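Local coordinates for family 88 glycosyl hydrolase (Bacteroides thetaiotaomicron, PDB 5NOA), which probably hydrolyses the unsaturated uronic acid from the end of rhamnogalacturonan fragments such as polysaccharide lyases leave, at residues G92-H97 with E107-V112; D116-F121 with E142-Q147. All blocks are in the same frame, centred on the assembly; numbering follows the deposited sequence.

Contact 1 (G92-H97 with E107-V112); sequences GAKSDH and ESNDYV
Asn-109 and Ser-95 bring their polar groups to bear through their first torsions: chi1 of -79° swings the Asn-109 amide alongside Lys-94, while Ser-95 OG stands anti to its own backbone N (chi1 171°). Asn-109 is the second residue of a type I beta turn, Ser-108 to Tyr-111, that braces residues 92-97 within the long loop between helices 75-87 and 120-130. It offers two acceptors to successive amides. OD1 takes the N of Lys-94 at 2.9 Å, the donor lying 46° above the carbonyl plane; the backbone O receives the N of Ser-95 at 3.0 Å. The same O also lies 3.5 Å from Ala-93 CB, whose methyl meets Val-112 CG2 at 3.8 Å, an apolar contact beside the polar pair. Arg-139 of helix 135-149 donates to the backbone oxygens of Ala-93 and Ser-95, the latter also bonded by Trp-101 NE1, tying this loop to the helical part of the fold. Ser-95 OG accepts from the N of His-97 at 3.0 Å, which makes an ST turn, and a water bonded to that OG donates to Asp-110 OD1.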
loop_
_atom_site.group_PDB
_atom_site.type_symbol
_atom_site.label_atom_id
_atom_site.label_comp_id
_atom_site.label_asym_id
_atom_site.label_seq_id
_atom_site.Cartn_x
_atom_site.Cartn_y
_atom_site.Cartn_z
ATOM N N GLY A 92 -3.190 17.478 -3.942
ATOM C CA GLY A 92 -2.210 16.701 -4.694
ATOM C C GLY A 92 -1.606 17.612 -5.742
ATOM O O GLY A 92 -1.120 18.694 -5.439
ATOM N N ALA A 93 -1.639 17.190 -7.001
ATOM C CA ALA A 93 -1.210 18.083 -8.091
ATOM C C ALA A 93 -2.103 19.328 -8.106
ATOM O O ALA A 93 -3.279 19.242 -7.822
ATOM C CB ALA A 93 -1.269 17.307 -9.380
ATOM N N LYS A 94 -1.541 20.495 -8.417
ATOM C CA LYS A 94 -2.205 21.770 -8.141
ATOM C C LYS A 94 -3.012 22.393 -9.261
ATOM O O LYS A 94 -3.686 23.393 -9.022
ATOM C CB LYS A 94 -1.174 22.775 -7.596
ATOM C CG LYS A 94 -0.471 22.333 -6.330
ATOM C CD LYS A 94 0.631 23.302 -5.954
ATOM C CE LYS A 94 1.463 22.936 -4.692
ATOM N NZ LYS A 94 0.632 22.878 -3.536
ATOM N N SER A 95 -2.954 21.857 -10.490
ATOM C CA SER A 95 -3.578 22.579 -11.612
ATOM C C SER A 95 -5.078 22.738 -11.419
ATOM O O SER A 95 -5.767 21.791 -11.058
ATOM C CB SER A 95 -3.375 21.815 -12.889
ATOM O OG SER A 95 -4.134 22.379 -13.936
ATOM N N ASP A 96 -5.589 23.925 -11.758
ATOM C CA ASP A 96 -7.038 24.180 -11.850
ATOM C C ASP A 96 -7.586 24.142 -13.297
ATOM O O ASP A 96 -8.785 24.446 -13.533
ATOM C CB ASP A 96 -7.387 25.494 -11.155
ATOM C CG ASP A 96 -7.309 25.380 -9.631
ATOM O OD1 ASP A 96 -7.551 24.304 -9.081
ATOM O OD2 ASP A 96 -7.012 26.389 -8.962
ATOM N N HIS A 97 -6.744 23.740 -14.240
ATOM C CA HIS A 97 -7.109 23.756 -15.655
ATOM C C HIS A 97 -7.495 22.314 -16.038
ATOM O O HIS A 97 -6.688 21.505 -16.513
ATOM C CB HIS A 97 -5.890 24.194 -16.486
ATOM C CG HIS A 97 -6.185 24.482 -17.945
ATOM N ND1 HIS A 97 -7.410 24.795 -18.489
ATOM C CD2 HIS A 97 -5.312 24.461 -18.977
ATOM C CE1 HIS A 97 -7.262 25.009 -19.783
ATOM N NE2 HIS A 97 -6.010 24.767 -20.113
ATOM N N GLU A 107 4.764 13.912 -12.928
ATOM C CA GLU A 107 5.046 14.496 -11.614
ATOM C C GLU A 107 4.691 15.972 -11.538
ATOM O O GLU A 107 4.823 16.589 -10.486
ATOM C CB GLU A 107 6.532 14.297 -11.263
ATOM C CG GLU A 107 6.944 12.836 -11.449
ATOM C CD GLU A 107 8.403 12.533 -11.109
ATOM O OE1 GLU A 107 9.100 13.438 -10.596
ATOM O OE2 GLU A 107 8.822 11.372 -11.348
ATOM N N SER A 108 4.243 16.544 -12.651
ATOM C CA SER A 108 3.956 17.940 -12.714
ATOM C C SER A 108 2.510 18.209 -12.303
ATOM O O SER A 108 1.720 17.270 -12.111
ATOM C CB SER A 108 4.285 18.465 -14.100
ATOM O OG SER A 108 3.471 17.886 -15.044
ATOM N N ASN A 109 2.182 19.494 -12.170
ATOM C CA ASN A 109 0.901 19.874 -11.581
ATOM C C ASN A 109 -0.335 19.596 -12.423
ATOM O O ASN A 109 -1.440 19.691 -11.876
ATOM C CB ASN A 109 0.955 21.298 -11.029
ATOM C CG ASN A 109 1.656 21.348 -9.673
ATOM O OD1 ASN A 109 1.368 20.539 -8.758
ATOM N ND2 ASN A 109 2.616 22.255 -9.557
ATOM N N ASP A 110 -0.176 19.184 -13.693
ATOM C CA ASP A 110 -1.307 18.812 -14.505
ATOM C C ASP A 110 -1.793 17.383 -14.214
ATOM O O ASP A 110 -2.857 17.008 -14.705
ATOM C CB ASP A 110 -0.957 18.858 -16.016
ATOM C CG ASP A 110 -0.735 20.242 -16.549
ATOM O OD1 ASP A 110 -1.000 21.224 -15.848
ATOM O OD2 ASP A 110 -0.318 20.319 -17.733
ATOM N N TYR A 111 -1.026 16.590 -13.458
ATOM C CA TYR A 111 -1.304 15.169 -13.292
ATOM C C TYR A 111 -2.260 14.911 -12.134
ATOM O O TYR A 111 -2.057 14.028 -11.305
ATOM C CB TYR A 111 0.027 14.401 -13.217
ATOM C CG TYR A 111 0.568 14.272 -14.617
ATOM C CD1 TYR A 111 1.248 15.321 -15.231
ATOM C CD2 TYR A 111 0.351 13.128 -15.366
ATOM C CE1 TYR A 111 1.633 15.242 -16.549
ATOM C CE2 TYR A 111 0.750 13.030 -16.682
ATOM C CZ TYR A 111 1.392 14.094 -17.282
ATOM O OH TYR A 111 1.803 13.974 -18.586
ATOM N N VAL A 112 -3.351 15.653 -12.146
ATOM C CA VAL A 112 -4.319 15.653 -11.068
ATOM C C VAL A 112 -5.119 14.365 -10.991
ATOM O O VAL A 112 -5.527 13.945 -9.907
ATOM C CB VAL A 112 -5.257 16.882 -11.256
ATOM C CG1 VAL A 112 -6.405 16.907 -10.246
ATOM C CG2 VAL A 112 -4.481 18.175 -11.203
HETATM O O HOH W 1 -2.579 23.077 -16.135
#

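Contact 2 (D116-F121 with E142-Q147)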
loop_
_atom_site.group_PDB
_atom_site.type_symbol
_atom_site.label_atom_id
_atom_site.label_comp_id
_atom_site.label_asym_id
_atom_site.label_seq_id
_atom_site.Cartn_x
_atom_site.Cartn_y
_atom_site.Cartn_z
ATOM N N ASP A 116 -1.089 8.399 -8.464
ATOM C CA ASP A 116 0.061 8.747 -7.634
ATOM C C ASP A 116 -0.036 10.132 -6.975
ATOM O O ASP A 116 0.645 10.377 -5.978
ATOM C CB ASP A 116 1.355 8.635 -8.438
ATOM C CG ASP A 116 1.859 7.205 -8.609
ATOM O OD1 ASP A 116 1.291 6.287 -8.007
ATOM O OD2 ASP A 116 2.887 7.064 -9.314
ATOM N N TYR A 117 -0.892 11.005 -7.515
ATOM C CA TYR A 117 -1.192 12.307 -6.940
ATOM C C TYR A 117 -2.495 12.337 -6.183
ATOM O O TYR A 117 -2.988 13.432 -5.821
ATOM C CB TYR A 117 -1.100 13.427 -7.988
ATOM C CG TYR A 117 0.208 14.154 -8.003
ATOM C CD1 TYR A 117 0.721 14.728 -6.842
ATOM C CD2 TYR A 117 0.888 14.303 -9.197
ATOM C CE1 TYR A 117 1.915 15.445 -6.881
ATOM C CE2 TYR A 117 2.068 15.015 -9.241
ATOM C CZ TYR A 117 2.570 15.585 -8.084
ATOM O OH TYR A 117 3.769 16.250 -8.131
ATOM N N GLN A 118 -3.057 11.165 -5.897
ATOM C CA GLN A 118 -4.293 11.059 -5.145
ATOM C C GLN A 118 -4.170 10.297 -3.838
ATOM O O GLN A 118 -5.033 10.411 -2.981
ATOM C CB GLN A 118 -5.359 10.430 -6.037
ATOM C CG GLN A 118 -5.646 11.230 -7.302
ATOM C CD GLN A 118 -6.612 10.549 -8.221
ATOM O OE1 GLN A 118 -6.770 9.332 -8.173
ATOM N NE2 GLN A 118 -7.251 11.322 -9.117
ATOM N N ILE A 119 -3.090 9.524 -3.672
ATOM C CA ILE A 119 -2.913 8.834 -2.408
ATOM C C ILE A 119 -2.814 9.801 -1.250
ATOM O O ILE A 119 -3.233 9.470 -0.129
ATOM C CB ILE A 119 -1.746 7.827 -2.453
ATOM C CG1 ILE A 119 -1.366 7.331 -1.033
ATOM C CG2 ILE A 119 -0.531 8.373 -3.176
ATOM C CD1 ILE A 119 -0.394 6.156 -1.001
ATOM N N CYS A 120 -2.298 11.011 -1.469
ATOM C CA CYS A 120 -2.305 12.015 -0.397
ATOM C C CYS A 120 -3.703 12.224 0.210
ATOM O O CYS A 120 -3.815 12.526 1.385
ATOM C CB CYS A 120 -1.717 13.326 -0.916
ATOM S SG CYS A 120 -2.595 14.099 -2.275
ATOM N N PHE A 121 -4.747 12.077 -0.605
ATOM C CA PHE A 121 -6.101 12.244 -0.122
ATOM C C PHE A 121 -6.450 11.271 0.988
ATOM O O PHE A 121 -7.336 11.577 1.795
ATOM C CB PHE A 121 -7.126 12.098 -1.265
ATOM C CG PHE A 121 -6.948 13.022 -2.464
ATOM C CD1 PHE A 121 -6.261 14.218 -2.382
ATOM C CD2 PHE A 121 -7.570 12.698 -3.680
ATOM C CE1 PHE A 121 -6.168 15.061 -3.494
ATOM C CE2 PHE A 121 -7.490 13.521 -4.764
ATOM C CZ PHE A 121 -6.787 14.708 -4.680
ATOM N N GLU A 142 -13.208 17.565 -4.960
ATOM C CA GLU A 142 -13.290 18.220 -6.266
ATOM C C GLU A 142 -12.703 17.299 -7.331
ATOM O O GLU A 142 -13.293 17.068 -8.369
ATOM C CB GLU A 142 -12.516 19.545 -6.246
ATOM C CG GLU A 142 -12.507 20.234 -7.605
ATOM C CD GLU A 142 -11.508 21.382 -7.732
ATOM O OE1 GLU A 142 -10.537 21.510 -6.930
ATOM O OE2 GLU A 142 -11.698 22.166 -8.703
ATOM N N VAL A 143 -11.528 16.756 -7.046
ATOM C CA VAL A 143 -10.837 15.927 -8.005
ATOM C C VAL A 143 -11.563 14.627 -8.225
ATOM O O VAL A 143 -11.817 14.243 -9.389
ATOM C CB VAL A 143 -9.386 15.682 -7.534
ATOM C CG1 VAL A 143 -8.718 14.610 -8.362
ATOM C CG2 VAL A 143 -8.589 16.982 -7.584
ATOM N N MET A 144 -11.902 13.916 -7.147
ATOM C CA MET A 144 -12.504 12.601 -7.367
ATOM C C MET A 144 -13.905 12.682 -7.964
ATOM O O MET A 144 -14.278 11.864 -8.790
ATOM C CB MET A 144 -12.528 11.774 -6.073
ATOM C CG MET A 144 -11.167 11.504 -5.435
ATOM S SD MET A 144 -9.818 11.056 -6.572
ATOM C CE MET A 144 -10.423 9.527 -7.279
ATOM N N GLU A 145 -14.668 13.694 -7.561
ATOM C CA GLU A 145 -16.003 13.886 -8.110
ATOM C C GLU A 145 -15.954 14.291 -9.587
ATOM O O GLU A 145 -16.779 13.821 -10.368
ATOM C CB GLU A 145 -16.838 14.784 -7.211
ATOM C CG GLU A 145 -17.079 14.078 -5.867
ATOM C CD GLU A 145 -17.501 14.930 -4.679
ATOM O OE1 GLU A 145 -17.935 16.097 -4.874
ATOM O OE2 GLU A 145 -17.402 14.423 -3.513
ATOM N N TYR A 146 -14.974 15.109 -9.999
ATOM C CA TYR A 146 -14.792 15.349 -11.418
ATOM C C TYR A 146 -14.416 14.045 -12.133
ATOM O O TYR A 146 -14.996 13.672 -13.154
ATOM C CB TYR A 146 -13.717 16.407 -11.682
ATOM C CG TYR A 146 -13.449 16.524 -13.167
ATOM C CD1 TYR A 146 -14.370 17.157 -14.008
ATOM C CD2 TYR A 146 -12.318 15.959 -13.743
ATOM C CE1 TYR A 146 -14.158 17.196 -15.375
ATOM C CE2 TYR A 146 -12.092 16.029 -15.099
ATOM C CZ TYR A 146 -13.006 16.639 -15.919
ATOM O OH TYR A 146 -12.791 16.704 -17.275
ATOM N N GLN A 147 -13.444 13.319 -11.601
ATOM C CA GLN A 147 -13.045 12.059 -12.211
ATOM C C GLN A 147 -14.232 11.129 -12.410
ATOM O O GLN A 147 -14.416 10.553 -13.481
ATOM C CB GLN A 147 -11.975 11.393 -11.375
ATOM C CG GLN A 147 -11.402 10.127 -11.957
ATOM C CD GLN A 147 -10.198 9.663 -11.187
ATOM O OE1 GLN A 147 -9.369 10.470 -10.781
ATOM N NE2 GLN A 147 -10.082 8.354 -11.027
HETATM O O HOH W 2 -7.465 7.497 -9.994
#
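The lead-in to helix 120-130 and its first residues pack here against helix 135-149, the next helix in the chain, and all five touching side chains are buried. The polar part is an amide pair. Gln-118 NE2 donates to Gln-147 OE1 at 2.8 Å with an N-H...O angle of 164°; the donor lies in the plane of the acceptor carbonyl, and the two amide planes are nearly coplanar. Gln-147 reaches across because its CG is anti to the backbone N (chi1 -176°) and its chain runs extended beyond. A water closes the other side of the pair, donating to Gln-118 OE1 at 2.7 Å and accepting from Gln-147 NE2 at 2.9 Å. Gln-118 NE2 also donates to the backbone O of Val-112, which can only accept; this sets NE2 as the nitrogen, and the orientation of the Gln-147 amide then follows through the direct bond. Such buried packing of successive helices suits the (alpha/alpha)6 barrel expected of the six-hairpin glycosidase clan. Met-144, its chain bent at chi2 and chi3, sets SD over one face of the Gln-118 amide, 3.6 Å from CD. The same sulfur forms a Met-aromatic contact at the rim of Phe-121, 5.1 Å from the ring centroid and 87° off the ring normal. Val-143 CG1 meets that edge too, 4.0 Å from Phe-121 CE2, whereas Gln-118 CA covers one ring face, offset toward the rim. An alanine in place of Gln-118 would probably leave Gln-147 OE1 and the bridging water without their mate and open a gap beside the Met-144 sulfur. Tyr-188 and Tyr-181, both from helix 180-196, touch Gln-147 and Met-144 respectively, and Val-165 of helix 160-176 lies against Gln-118.

Contact 1 joins two parts of one loop nearer the surface, about 22 Å between its centre and that of the chain, whereas contact 2 is fully buried at about 16 Å. Their chemistry follows: in contact 1 backbone amides supply the direct bonds, while contact 2 relies on side-chain amides set among sulfur, aromatic and aliphatic groups. Each includes a bridging water. The two share helix 135-149, which contact 2 uses directly and contact 1 meets through Arg-139 and Val-143. They also touch: Tyr-117 OH probably bonds to Glu-107 O at 2.6 Å, Gln-118 NE2 probably to Val-112 O at 3.2 Å, and Val-112 CG1 packs on Val-143 CG2.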